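PDB 5Z6P: B-agarase, which degrades agar as a beta-agarase of glycoside hydrolase family 50, probably by hydrolysing beta-galactosidic linkages of the polysaccharide. Local coordinates for residues G453-E458 against A485-Q490; D474-R479 against A595-R600; Q604-Q609 against H613-C618; A632-V637 against I660-I665. One frame throughout, in Å; residues are numbered along the deposited sequence.

Contact 1: G453-E458 against A485-Q490; sequences GWIIGE and AATVSQ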
loop_
_atom_site.group_PDB
_atom_site.type_symbol
_atom_site.label_atom_id
_atom_site.label_comp_id
_atom_site.label_asym_id
_atom_site.label_seq_id
_atom_site.Cartn_x
_atom_site.Cartn_y
_atom_site.Cartn_z
ATOM N N GLY A 453 9.955 -13.699 5.547
ATOM C CA GLY A 453 10.715 -13.510 6.755
ATOM C C GLY A 453 11.138 -12.062 6.848
ATOM O O GLY A 453 11.226 -11.375 5.841
ATOM N N TRP A 454 11.384 -11.609 8.068
ATOM C CA TRP A 454 11.941 -10.282 8.347
ATOM C C TRP A 454 13.329 -10.422 8.933
ATOM O O TRP A 454 13.525 -11.233 9.826
ATOM C CB TRP A 454 11.100 -9.513 9.361
ATOM C CG TRP A 454 9.658 -9.325 9.024
ATOM C CD1 TRP A 454 8.614 -10.109 9.414
ATOM C CD2 TRP A 454 9.106 -8.257 8.262
ATOM N NE1 TRP A 454 7.429 -9.592 8.931
ATOM C CE2 TRP A 454 7.708 -8.458 8.215
ATOM C CE3 TRP A 454 9.650 -7.140 7.630
ATOM C CZ2 TRP A 454 6.856 -7.586 7.547
ATOM C CZ3 TRP A 454 8.796 -6.276 6.958
ATOM C CH2 TRP A 454 7.415 -6.507 6.924
ATOM N N ILE A 455 14.271 -9.601 8.501
ATOM C CA ILE A 455 15.581 -9.616 9.132
ATOM C C ILE A 455 15.688 -8.478 10.140
ATOM O O ILE A 455 15.704 -7.323 9.772
ATOM C CB ILE A 455 16.729 -9.514 8.099
ATOM C CG1 ILE A 455 16.588 -10.626 7.048
ATOM C CG2 ILE A 455 18.077 -9.616 8.817
ATOM C CD1 ILE A 455 17.620 -10.549 5.950
ATOM N N ILE A 456 15.746 -8.833 11.414
ATOM C CA ILE A 456 15.778 -7.861 12.493
ATOM C C ILE A 456 16.826 -8.257 13.519
ATOM O O ILE A 456 17.454 -9.298 13.401
ATOM C CB ILE A 456 14.422 -7.749 13.208
ATOM C CG1 ILE A 456 14.041 -9.109 13.792
ATOM C CG2 ILE A 456 13.339 -7.232 12.258
ATOM C CD1 ILE A 456 12.766 -9.094 14.635
ATOM N N GLY A 457 16.982 -7.423 14.539
ATOM C CA GLY A 457 17.966 -7.665 15.574
ATOM C C GLY A 457 19.041 -6.595 15.561
ATOM O O GLY A 457 18.875 -5.544 14.953
ATOM N N GLU A 458 20.152 -6.879 16.228
ATOM C CA GLU A 458 21.191 -5.900 16.439
ATOM C C GLU A 458 22.200 -5.922 15.302
ATOM O O GLU A 458 22.863 -6.932 15.088
ATOM C CB GLU A 458 21.911 -6.180 17.766
ATOM C CG GLU A 458 22.200 -4.972 18.598
ATOM C CD GLU A 458 20.992 -4.564 19.399
ATOM O OE1 GLU A 458 20.038 -5.365 19.457
ATOM O OE2 GLU A 458 20.989 -3.447 19.962
ATOM N N ALA A 485 20.684 -15.279 8.530
ATOM C CA ALA A 485 20.677 -16.719 8.750
ATOM C C ALA A 485 19.555 -17.163 9.679
ATOM O O ALA A 485 18.897 -18.159 9.417
ATOM C CB ALA A 485 22.014 -17.182 9.313
ATOM N N ALA A 486 19.382 -16.427 10.781
ATOM C CA ALA A 486 18.323 -16.679 11.750
ATOM C C ALA A 486 16.947 -16.611 11.095
ATOM O O ALA A 486 16.085 -17.435 11.344
ATOM C CB ALA A 486 18.408 -15.682 12.887
ATOM N N THR A 487 16.757 -15.605 10.267
ATOM C CA THR A 487 15.509 -15.434 9.529
ATOM C C THR A 487 15.272 -16.648 8.640
ATOM O O THR A 487 14.187 -17.226 8.636
ATOM C CB THR A 487 15.536 -14.157 8.678
ATOM O OG1 THR A 487 15.718 -13.030 9.533
ATOM C CG2 THR A 487 14.226 -13.991 7.861
ATOM N N VAL A 488 16.313 -17.044 7.913
ATOM C CA VAL A 488 16.209 -18.165 6.996
ATOM C C VAL A 488 15.901 -19.461 7.748
ATOM O O VAL A 488 15.071 -20.254 7.306
ATOM C CB VAL A 488 17.482 -18.337 6.167
ATOM C CG1 VAL A 488 17.386 -19.601 5.291
ATOM C CG2 VAL A 488 17.713 -17.109 5.303
ATOM N N SER A 489 16.556 -19.666 8.889
ATOM C CA SER A 489 16.335 -20.876 9.663
ATOM C C SER A 489 14.871 -20.993 10.085
ATOM O O SER A 489 14.326 -22.084 10.109
ATOM C CB SER A 489 17.244 -20.927 10.887
ATOM O OG SER A 489 18.604 -20.957 10.493
ATOM N N GLN A 490 14.239 -19.872 10.406
ATOM C CA GLN A 490 12.836 -19.910 10.831
ATOM C C GLN A 490 11.886 -20.191 9.661
ATOM O O GLN A 490 10.918 -20.925 9.818
ATOM C CB GLN A 490 12.444 -18.614 11.513
ATOM C CG GLN A 490 11.021 -18.617 12.022
ATOM C CD GLN A 490 10.531 -17.239 12.405
ATOM O OE1 GLN A 490 9.564 -16.733 11.837
ATOM N NE2 GLN A 490 11.198 -16.620 13.370
HETATM O O HOH W 1 16.031 -11.669 11.962
#
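In the (beta/alpha)8 barrel expected of this glycoside hydrolase family, the loop leaving strand 449-453 passes across helix 478-495, and Thr-487 meets Gly-453, Trp-454 and Ile-455 there. The threonine carries the contact with both of its branches. Its hydroxyl OG1 stands 2.9 Å from Trp-454 O. That hydroxyl has a single proton and also reaches Arg-483 O, one turn back along its own helix, so the choice of acceptor stays open. A water ties the same oxygen to the loop a second time: it donates to Thr-487 OG1 at 2.8 Å and accepts from Ile-456 N at 2.9 Å. The methyl takes the other flank. With CG2 anti to the backbone N (OG1 at chi1 -60°), it reaches over Gly-453, where the missing side chain lets Thr-487 CG2 settle 3.7 Å from Gly-453 CA. Ile-455 crosses the threonine at about a right angle, its CG1 3.6 Å from Thr-487 OG1, so the buried hydroxyl has a carbon wall on one side. Beyond this pair, Ile-455 packs on Phe-480 and Ala-484 of helix 478-495, on Val-602 of helix 581-609 and on Ile-506. Where the loop leaves its strand, Gly-453 makes backbone bonds with Phe-505 and Asp-507, at the end of the parallel neighbour strand 501-506.

Contact 2: D474-R479 against A595-R600; sequences DPFDPR and ASEYFR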
loop_
_atom_site.group_PDB
_atom_site.type_symbol
_atom_site.label_atom_id
_atom_site.label_comp_id
_atom_site.label_asym_id
_atom_site.label_seq_id
_atom_site.Cartn_x
_atom_site.Cartn_y
_atom_site.Cartn_z
ATOM N N ASP A 474 23.115 -2.329 7.624
ATOM C CA ASP A 474 24.443 -2.245 7.007
ATOM C C ASP A 474 24.889 -3.667 6.709
ATOM O O ASP A 474 25.279 -4.368 7.611
ATOM C CB ASP A 474 25.433 -1.538 7.949
ATOM C CG ASP A 474 26.759 -1.206 7.278
ATOM O OD1 ASP A 474 27.179 -1.939 6.375
ATOM O OD2 ASP A 474 27.381 -0.200 7.671
ATOM N N PRO A 475 24.808 -4.096 5.439
ATOM C CA PRO A 475 25.114 -5.480 5.078
ATOM C C PRO A 475 26.595 -5.819 5.176
ATOM O O PRO A 475 26.920 -6.966 4.981
ATOM C CB PRO A 475 24.644 -5.578 3.614
ATOM C CG PRO A 475 24.763 -4.238 3.092
ATOM C CD PRO A 475 24.514 -3.278 4.252
ATOM N N PHE A 476 27.460 -4.854 5.472
ATOM C CA PHE A 476 28.875 -5.153 5.667
ATOM C C PHE A 476 29.205 -5.379 7.141
ATOM O O PHE A 476 30.340 -5.650 7.496
ATOM C CB PHE A 476 29.743 -4.050 5.080
ATOM C CG PHE A 476 29.628 -3.934 3.575
ATOM C CD1 PHE A 476 30.330 -4.799 2.747
ATOM C CD2 PHE A 476 28.807 -2.977 3.001
ATOM C CE1 PHE A 476 30.226 -4.704 1.358
ATOM C CE2 PHE A 476 28.696 -2.869 1.614
ATOM C CZ PHE A 476 29.402 -3.741 0.793
ATOM N N ASP A 477 28.195 -5.292 7.995
ATOM C CA ASP A 477 28.359 -5.719 9.378
ATOM C C ASP A 477 28.126 -7.223 9.437
ATOM O O ASP A 477 27.052 -7.707 9.082
ATOM C CB ASP A 477 27.393 -4.967 10.302
ATOM C CG ASP A 477 27.451 -5.432 11.771
ATOM O OD1 ASP A 477 28.092 -6.448 12.127
ATOM O OD2 ASP A 477 26.814 -4.744 12.584
ATOM N N PRO A 478 29.135 -7.965 9.904
ATOM C CA PRO A 478 29.015 -9.415 10.090
ATOM C C PRO A 478 27.712 -9.826 10.801
ATOM O O PRO A 478 27.165 -10.880 10.488
ATOM C CB PRO A 478 30.237 -9.749 10.934
ATOM C CG PRO A 478 31.246 -8.710 10.516
ATOM C CD PRO A 478 30.462 -7.462 10.299
ATOM N N ARG A 479 27.229 -8.996 11.722
ATOM C CA ARG A 479 26.009 -9.301 12.449
ATOM C C ARG A 479 24.788 -9.394 11.514
ATOM O O ARG A 479 23.914 -10.194 11.749
ATOM C CB ARG A 479 25.757 -8.267 13.551
ATOM C CG ARG A 479 26.662 -8.443 14.775
ATOM C CD ARG A 479 26.319 -7.397 15.825
ATOM N NE ARG A 479 26.667 -6.066 15.350
ATOM C CZ ARG A 479 26.438 -4.948 16.028
ATOM N NH1 ARG A 479 26.793 -3.783 15.517
ATOM N NH2 ARG A 479 25.853 -4.994 17.217
ATOM N N ALA A 595 23.261 -1.523 -1.907
ATOM C CA ALA A 595 22.140 -2.416 -2.110
ATOM C C ALA A 595 22.592 -3.779 -2.621
ATOM O O ALA A 595 22.062 -4.794 -2.196
ATOM C CB ALA A 595 21.131 -1.799 -3.064
ATOM N N SER A 596 23.577 -3.814 -3.513
ATOM C CA SER A 596 24.019 -5.104 -4.071
ATOM C C SER A 596 24.477 -6.069 -2.977
ATOM O O SER A 596 24.205 -7.269 -3.048
ATOM C CB SER A 596 25.144 -4.911 -5.096
ATOM O OG SER A 596 24.691 -4.185 -6.218
ATOM N N GLU A 597 25.160 -5.543 -1.960
ATOM C CA GLU A 597 25.600 -6.379 -0.854
ATOM C C GLU A 597 24.438 -6.841 0.029
ATOM O O GLU A 597 24.472 -7.943 0.522
ATOM C CB GLU A 597 26.634 -5.650 0.012
ATOM C CG GLU A 597 27.288 -6.531 1.081
ATOM C CD GLU A 597 28.265 -7.582 0.515
ATOM O OE1 GLU A 597 28.458 -7.663 -0.712
ATOM O OE2 GLU A 597 28.849 -8.337 1.312
ATOM N N TYR A 598 23.427 -6.002 0.248
ATOM C CA TYR A 598 22.241 -6.483 0.957
ATOM C C TYR A 598 21.667 -7.709 0.213
ATOM O O TYR A 598 21.441 -8.759 0.795
ATOM C CB TYR A 598 21.170 -5.388 1.086
ATOM C CG TYR A 598 19.789 -5.913 1.499
ATOM C CD1 TYR A 598 19.446 -6.066 2.836
ATOM C CD2 TYR A 598 18.837 -6.247 0.539
ATOM C CE1 TYR A 598 18.171 -6.557 3.210
ATOM C CE2 TYR A 598 17.588 -6.726 0.885
ATOM C CZ TYR A 598 17.248 -6.883 2.219
ATOM O OH TYR A 598 16.000 -7.372 2.526
ATOM N N PHE A 599 21.451 -7.568 -1.089
ATOM C CA PHE A 599 20.814 -8.639 -1.835
ATOM C C PHE A 599 21.720 -9.862 -1.936
ATOM O O PHE A 599 21.220 -10.985 -1.930
ATOM C CB PHE A 599 20.379 -8.144 -3.217
ATOM C CG PHE A 599 19.222 -7.170 -3.173
ATOM C CD1 PHE A 599 17.959 -7.588 -2.772
ATOM C CD2 PHE A 599 19.394 -5.846 -3.539
ATOM C CE1 PHE A 599 16.886 -6.700 -2.729
ATOM C CE2 PHE A 599 18.330 -4.945 -3.481
ATOM C CZ PHE A 599 17.065 -5.386 -3.075
ATOM N N ARG A 600 23.038 -9.647 -1.984
ATOM C CA ARG A 600 24.002 -10.753 -2.059
ATOM C C ARG A 600 23.974 -11.579 -0.783
ATOM O O ARG A 600 23.936 -12.814 -0.832
ATOM C CB ARG A 600 25.443 -10.239 -2.324
ATOM C CG ARG A 600 26.493 -11.347 -2.581
ATOM C CD ARG A 600 27.956 -10.810 -2.814
ATOM N NE ARG A 600 28.592 -10.530 -1.531
ATOM C CZ ARG A 600 29.312 -11.405 -0.835
ATOM N NH1 ARG A 600 29.549 -12.620 -1.307
ATOM N NH2 ARG A 600 29.810 -11.055 0.338
HETATM O O HOH W 2 29.059 -8.446 3.881
#
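Glu-597 lies against Phe-476, with Pro-475 at its flank. Followed from CB outward, the glutamate first touches the far end of the phenyl ring, its CB 3.5 Å from Phe-476 CZ. CG then sits over the ring face in a CH-pi contact, 3.7 Å from the centroid of Phe-476 and 21° off the ring normal. A bend at chi2 (71°) keeps the rest of the chain along the ring, with Glu-597 CD 3.6 Å from Phe-476 CE1 and the carboxylate only 5° from parallel to the phenyl plane. At the tip Arg-600, one turn on, grips side-on, NE to Glu-597 OE1 at 3.0 Å and NH2 to OE2 at 3.0 Å, which fixes the carboxylate's rotation. OE2 also accepts a hydrogen bond from a water 2.6 Å away, and the same water donates to Pro-475 O at 2.8 Å, bridging the two segments. Beside the glutamate, Pro-475 wedges its ring against the helix backbone, CG 3.6 Å from Tyr-598 N; the Tyr-598 hydroxyl points off to Asp-507. The partner loop is held by an Asx turn, Asp-474 OD1 accepting from Phe-476 N, within a type I turn from Asp-474 to Asp-477. Asp-477 OD1 accepts from Arg-479 N, a capping bond that makes Asp-477 the N-cap of helix 478-495, with its lead-in turn docked on helix 581-609.

Contact 3: Q604-Q609 against H613-C618; sequences QELKKQ and HLYLGC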
loop_
_atom_site.group_PDB
_atom_site.type_symbol
_atom_site.label_atom_id
_atom_site.label_comp_id
_atom_site.label_asym_id
_atom_site.label_seq_id
_atom_site.Cartn_x
_atom_site.Cartn_y
_atom_site.Cartn_z
ATOM N N GLN A 604 22.610 -15.436 -0.397
ATOM C CA GLN A 604 23.542 -16.480 0.033
ATOM C C GLN A 604 23.007 -17.275 1.213
ATOM O O GLN A 604 23.063 -18.496 1.213
ATOM C CB GLN A 604 24.909 -15.883 0.378
ATOM C CG GLN A 604 25.721 -15.564 -0.858
ATOM C CD GLN A 604 27.066 -14.986 -0.543
ATOM O OE1 GLN A 604 27.291 -14.482 0.548
ATOM N NE2 GLN A 604 27.976 -15.040 -1.515
ATOM N N GLU A 605 22.497 -16.575 2.215
ATOM C CA GLU A 605 21.987 -17.238 3.401
ATOM C C GLU A 605 20.744 -18.053 3.050
ATOM O O GLU A 605 20.563 -19.145 3.571
ATOM C CB GLU A 605 21.686 -16.224 4.510
ATOM C CG GLU A 605 22.935 -15.533 5.028
ATOM C CD GLU A 605 23.980 -16.516 5.508
ATOM O OE1 GLU A 605 23.634 -17.423 6.277
ATOM O OE2 GLU A 605 25.140 -16.395 5.108
ATOM N N LEU A 606 19.899 -17.536 2.158
ATOM C CA LEU A 606 18.740 -18.314 1.715
ATOM C C LEU A 606 19.191 -19.611 1.035
ATOM O O LEU A 606 18.693 -20.672 1.343
ATOM C CB LEU A 606 17.846 -17.505 0.765
ATOM C CG LEU A 606 16.774 -16.704 1.505
ATOM C CD1 LEU A 606 16.048 -15.772 0.575
ATOM C CD2 LEU A 606 15.796 -17.633 2.180
ATOM N N LYS A 607 20.152 -19.513 0.131
ATOM C CA LYS A 607 20.541 -20.678 -0.664
ATOM C C LYS A 607 21.303 -21.713 0.155
ATOM O O LYS A 607 21.287 -22.880 -0.206
ATOM C CB LYS A 607 21.368 -20.268 -1.891
ATOM C CG LYS A 607 20.630 -19.381 -2.913
ATOM C CD LYS A 607 19.324 -20.004 -3.434
ATOM C CE LYS A 607 18.614 -19.097 -4.449
ATOM N NZ LYS A 607 17.382 -19.722 -5.044
ATOM N N LYS A 608 21.930 -21.314 1.268
ATOM C CA LYS A 608 22.660 -22.278 2.102
ATOM C C LYS A 608 21.711 -23.273 2.737
ATOM O O LYS A 608 22.072 -24.421 2.964
ATOM C CB LYS A 608 23.463 -21.594 3.225
ATOM C CG LYS A 608 24.747 -20.838 2.801
ATOM C CD LYS A 608 25.368 -20.122 4.012
ATOM C CE LYS A 608 26.385 -19.069 3.605
ATOM N NZ LYS A 608 27.125 -18.532 4.777
ATOM N N GLN A 609 20.501 -22.819 3.047
ATOM C CA GLN A 609 19.538 -23.659 3.752
ATOM C C GLN A 609 18.370 -24.086 2.860
ATOM O O GLN A 609 17.761 -25.131 3.084
ATOM C CB GLN A 609 19.007 -22.932 4.984
ATOM C CG GLN A 609 20.095 -22.433 5.932
ATOM C CD GLN A 609 19.512 -21.918 7.226
ATOM O OE1 GLN A 609 18.697 -22.593 7.864
ATOM N NE2 GLN A 609 19.915 -20.713 7.619
ATOM N N HIS A 613 14.560 -23.073 -3.536
ATOM C CA HIS A 613 13.390 -22.210 -3.485
ATOM C C HIS A 613 13.708 -20.810 -3.979
ATOM O O HIS A 613 14.774 -20.267 -3.697
ATOM C CB HIS A 613 12.831 -22.144 -2.069
ATOM C CG HIS A 613 12.100 -23.375 -1.640
ATOM N ND1 HIS A 613 12.740 -24.480 -1.132
ATOM C CD2 HIS A 613 10.776 -23.667 -1.629
ATOM C CE1 HIS A 613 11.846 -25.406 -0.830
ATOM N NE2 HIS A 613 10.646 -24.936 -1.119
ATOM N N LEU A 614 12.755 -20.226 -4.695
ATOM C CA LEU A 614 12.896 -18.908 -5.269
ATOM C C LEU A 614 13.022 -17.816 -4.217
ATOM O O LEU A 614 12.287 -17.782 -3.230
ATOM C CB LEU A 614 11.704 -18.611 -6.189
ATOM C CG LEU A 614 11.599 -19.519 -7.427
ATOM C CD1 LEU A 614 10.372 -19.190 -8.253
ATOM C CD2 LEU A 614 12.840 -19.418 -8.292
ATOM N N TYR A 615 13.984 -16.935 -4.437
ATOM C CA TYR A 615 14.140 -15.751 -3.613
ATOM C C TYR A 615 13.497 -14.583 -4.362
ATOM O O TYR A 615 13.924 -14.223 -5.462
ATOM C CB TYR A 615 15.623 -15.506 -3.307
ATOM C CG TYR A 615 15.941 -14.167 -2.688
ATOM C CD1 TYR A 615 15.070 -13.551 -1.801
ATOM C CD2 TYR A 615 17.124 -13.516 -3.002
ATOM C CE1 TYR A 615 15.377 -12.310 -1.240
ATOM C CE2 TYR A 615 17.435 -12.303 -2.461
ATOM C CZ TYR A 615 16.562 -11.693 -1.581
ATOM O OH TYR A 615 16.909 -10.475 -1.061
ATOM N N LEU A 616 12.465 -14.003 -3.758
ATOM C CA LEU A 616 11.584 -13.088 -4.468
ATOM C C LEU A 616 11.815 -11.625 -4.146
ATOM O O LEU A 616 11.026 -10.786 -4.531
ATOM C CB LEU A 616 10.124 -13.446 -4.180
ATOM C CG LEU A 616 9.751 -14.905 -4.446
ATOM C CD1 LEU A 616 8.369 -15.165 -3.912
ATOM C CD2 LEU A 616 9.830 -15.293 -5.916
ATOM N N GLY A 617 12.893 -11.312 -3.436
ATOM C CA GLY A 617 13.234 -9.917 -3.230
ATOM C C GLY A 617 12.621 -9.244 -2.015
ATOM O O GLY A 617 12.264 -9.905 -1.044
ATOM N N CYS A 618 12.514 -7.920 -2.066
ATOM C CA CYS A 618 12.182 -7.128 -0.886
ATOM C C CYS A 618 10.975 -6.217 -1.041
ATOM O O CYS A 618 10.763 -5.323 -0.217
ATOM C CB CYS A 618 13.377 -6.268 -0.484
ATOM S SG CYS A 618 13.866 -5.095 -1.742
#
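Leu-606 and Tyr-615 meet at about a right angle, a single methyl of the leucine doing the touching. Leu-606 CD1 comes to 3.4 Å from Tyr-615 CD1 and 3.6 Å from Tyr-615 CG, approaching the ring obliquely at its base. The tyrosine has CG anti to its own backbone N (chi1 169°), which swings the ring back along helix 581-609, where it rests on Phe-599, Val-602 and Lys-603. Leu-606 also packs on Val-488 of helix 478-495 and on Ile-504 and Ile-506 of strand 501-506, in the layer between helices and sheet. Helix and strand are consecutive here: the chain turns after the end of the helix and enters the short strand 614-615, which runs parallel to 501-506, consistent with the helix-to-strand step of the (beta/alpha)8 barrel expected of the family. Lys-607 spans that turn. Its chain bends once, at chi2 (-56°), and is otherwise extended, which brings NZ to His-613 O at 3.0 Å. The ammonium approaches from above the carbonyl plane, 42° out of it. A salt bridge to Asp-638 gives the same NZ an anionic partner, and Asp-638 also accepts from Tyr-615 N, so one carboxylate serves both segments. His-613 sends its imidazole away from the helix, where NE2 bonds to Thr-498 O and the ring packs edge-to-face with Tyr-280. On the side of the helix turned from the strand, Lys-608 NZ reaches back to Glu-605 OE2, 2.9 Å away, and Arg-481 pairs with that carboxylate as well.

Contact 4: A632-V637 against I660-I665; sequences AAAKHV and IDMPSI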
loop_
_atom_site.group_PDB
_atom_site.type_symbol
_atom_site.label_atom_id
_atom_site.label_comp_id
_atom_site.label_asym_id
_atom_site.label_seq_id
_atom_site.Cartn_x
_atom_site.Cartn_y
_atom_site.Cartn_z
ATOM N N ALA A 632 20.590 -3.582 -8.461
ATOM C CA ALA A 632 21.225 -4.384 -7.421
ATOM C C ALA A 632 20.418 -5.658 -7.165
ATOM O O ALA A 632 20.977 -6.744 -6.971
ATOM C CB ALA A 632 21.377 -3.583 -6.147
ATOM N N ALA A 633 19.101 -5.522 -7.169
ATOM C CA ALA A 633 18.254 -6.663 -6.876
ATOM C C ALA A 633 18.398 -7.667 -8.001
ATOM O O ALA A 633 18.563 -8.852 -7.768
ATOM C CB ALA A 633 16.803 -6.247 -6.711
ATOM N N ALA A 634 18.353 -7.158 -9.224
ATOM C CA ALA A 634 18.439 -7.988 -10.411
ATOM C C ALA A 634 19.691 -8.908 -10.422
ATOM O O ALA A 634 19.661 -9.957 -11.038
ATOM C CB ALA A 634 18.400 -7.094 -11.669
ATOM N N LYS A 635 20.754 -8.540 -9.695
ATOM C CA LYS A 635 21.997 -9.335 -9.653
ATOM C C LYS A 635 21.822 -10.620 -8.868
ATOM O O LYS A 635 22.562 -11.572 -9.069
ATOM C CB LYS A 635 23.160 -8.550 -9.016
ATOM C CG LYS A 635 23.473 -7.228 -9.669
ATOM C CD LYS A 635 24.654 -6.525 -9.001
ATOM C CE LYS A 635 24.877 -5.164 -9.632
ATOM N NZ LYS A 635 25.860 -4.370 -8.863
ATOM N N HIS A 636 20.864 -10.633 -7.946
ATOM C CA HIS A 636 20.828 -11.695 -6.953
ATOM C C HIS A 636 19.455 -12.363 -6.740
ATOM O O HIS A 636 19.409 -13.528 -6.408
ATOM C CB HIS A 636 21.363 -11.162 -5.606
ATOM C CG HIS A 636 22.778 -10.672 -5.675
ATOM N ND1 HIS A 636 23.861 -11.525 -5.762
ATOM C CD2 HIS A 636 23.299 -9.418 -5.693
ATOM C CE1 HIS A 636 24.971 -10.820 -5.845
ATOM N NE2 HIS A 636 24.660 -9.540 -5.806
ATOM N N VAL A 637 18.351 -11.646 -6.921
ATOM C CA VAL A 637 17.059 -12.281 -6.705
ATOM C C VAL A 637 16.687 -13.194 -7.868
ATOM O O VAL A 637 17.242 -13.096 -8.959
ATOM C CB VAL A 637 15.929 -11.247 -6.484
ATOM C CG1 VAL A 637 16.313 -10.276 -5.364
ATOM C CG2 VAL A 637 15.607 -10.516 -7.761
ATOM N N ILE A 660 16.008 -4.361 -17.624
ATOM C CA ILE A 660 16.314 -5.224 -16.488
ATOM C C ILE A 660 16.137 -6.679 -16.896
ATOM O O ILE A 660 16.952 -7.530 -16.558
ATOM C CB ILE A 660 15.400 -4.902 -15.272
ATOM C CG1 ILE A 660 15.565 -3.444 -14.832
ATOM C CG2 ILE A 660 15.633 -5.867 -14.140
ATOM C CD1 ILE A 660 16.971 -3.066 -14.419
ATOM N N ASP A 661 15.057 -6.936 -17.635
ATOM C CA ASP A 661 14.726 -8.253 -18.172
ATOM C C ASP A 661 14.786 -9.348 -17.114
ATOM O O ASP A 661 15.442 -10.378 -17.290
ATOM C CB ASP A 661 15.645 -8.606 -19.364
ATOM C CG ASP A 661 15.249 -9.925 -20.041
ATOM O OD1 ASP A 661 14.066 -10.305 -19.962
ATOM O OD2 ASP A 661 16.126 -10.605 -20.607
ATOM N N MET A 662 14.085 -9.104 -16.009
ATOM C CA MET A 662 13.918 -10.082 -14.942
ATOM C C MET A 662 12.441 -10.457 -14.830
ATOM O O MET A 662 11.582 -9.610 -15.054
ATOM C CB MET A 662 14.426 -9.521 -13.591
ATOM C CG MET A 662 15.948 -9.456 -13.463
ATOM S SD MET A 662 16.672 -11.080 -13.287
ATOM C CE MET A 662 16.257 -11.438 -11.583
ATOM N N PRO A 663 12.142 -11.722 -14.479
ATOM C CA PRO A 663 10.764 -12.012 -14.089
ATOM C C PRO A 663 10.408 -11.195 -12.854
ATOM O O PRO A 663 11.247 -11.032 -11.952
ATOM C CB PRO A 663 10.788 -13.497 -13.779
ATOM C CG PRO A 663 12.193 -13.774 -13.379
ATOM C CD PRO A 663 13.047 -12.838 -14.168
ATOM N N SER A 664 9.191 -10.661 -12.842
ATOM C CA SER A 664 8.763 -9.723 -11.815
ATOM C C SER A 664 7.429 -10.164 -11.210
ATOM O O SER A 664 6.674 -10.922 -11.842
ATOM C CB SER A 664 8.637 -8.313 -12.394
ATOM O OG SER A 664 9.825 -7.922 -13.066
ATOM N N ILE A 665 7.149 -9.699 -9.992
ATOM C CA ILE A 665 5.876 -10.014 -9.347
ATOM C C ILE A 665 5.309 -8.818 -8.561
ATOM O O ILE A 665 6.044 -8.081 -7.897
ATOM C CB ILE A 665 6.024 -11.266 -8.434
ATOM C CG1 ILE A 665 4.652 -11.836 -8.051
ATOM C CG2 ILE A 665 6.926 -10.972 -7.221
ATOM C CD1 ILE A 665 4.725 -13.241 -7.463
#
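Ala-634, near the end of helix 627-634, pushes its methyl into a notch formed by Ile-660 and Met-662. One wall is Ile-660 CG2, 3.9 Å from Ala-634 CB; the other is Met-662 CG, 3.8 Å from the same methyl. Between the two walls the chain turns at Asp-661, the first residue beyond helix 657-660, which has a positive phi. The fit also works in reverse, with methionine as the bump. Met-662 bends at chi2 (-72°) and again at chi3 (-76°), so the thioether turns from the alanine methyl toward the carbonyls of the helix exit. Its sulfur comes alongside the helix end, Met-662 SD lying 3.9 Å from Ala-634 O. The terminal methyl drops into the hollow where the chain leaves the helix: Met-662 CE is 3.8 Å from Ala-634 O and 3.3 Å from Val-637 O, with Val-637 CG2 at 4.0 Å closing its flank. Ala-633 O accepts from both His-636 N and Val-637 N, which helps hold the turn that lines this hollow. The segments are joined by van der Waals contact, partly methyl against methyl and partly methyl against carbonyl. Met-662 also leans on Val-640, the first residue of strand 640-643. Just beyond it, strand 664-668 runs parallel between 640-643 and 709-714, while the other side of helix 627-634 packs through Ala-632 and Ala-633 on Ala-595 and Phe-599 of helix 581-609.

Following the chain, contact 1 closes the first loop, bringing the exit of strand 449-453 onto helix 478-495. Before that loop is complete, contact 2 starts at 474-479, so the two cross, and it closes a much longer excursion on helix 581-609. Contact 3 follows in series as a short turn from the end of that helix into strand 614-615, and contact 4 closes the last loop, from helix 627-634 to the start of strand 664-668. Gln-609 reaches Ser-489 to tie contact 3 to contact 1; Ser-596 meets Lys-635 between contacts 2 and 4, and Tyr-615 packs on Val-637 between 3 and 4. Helix 581-609 thus runs through contacts 2 and 3.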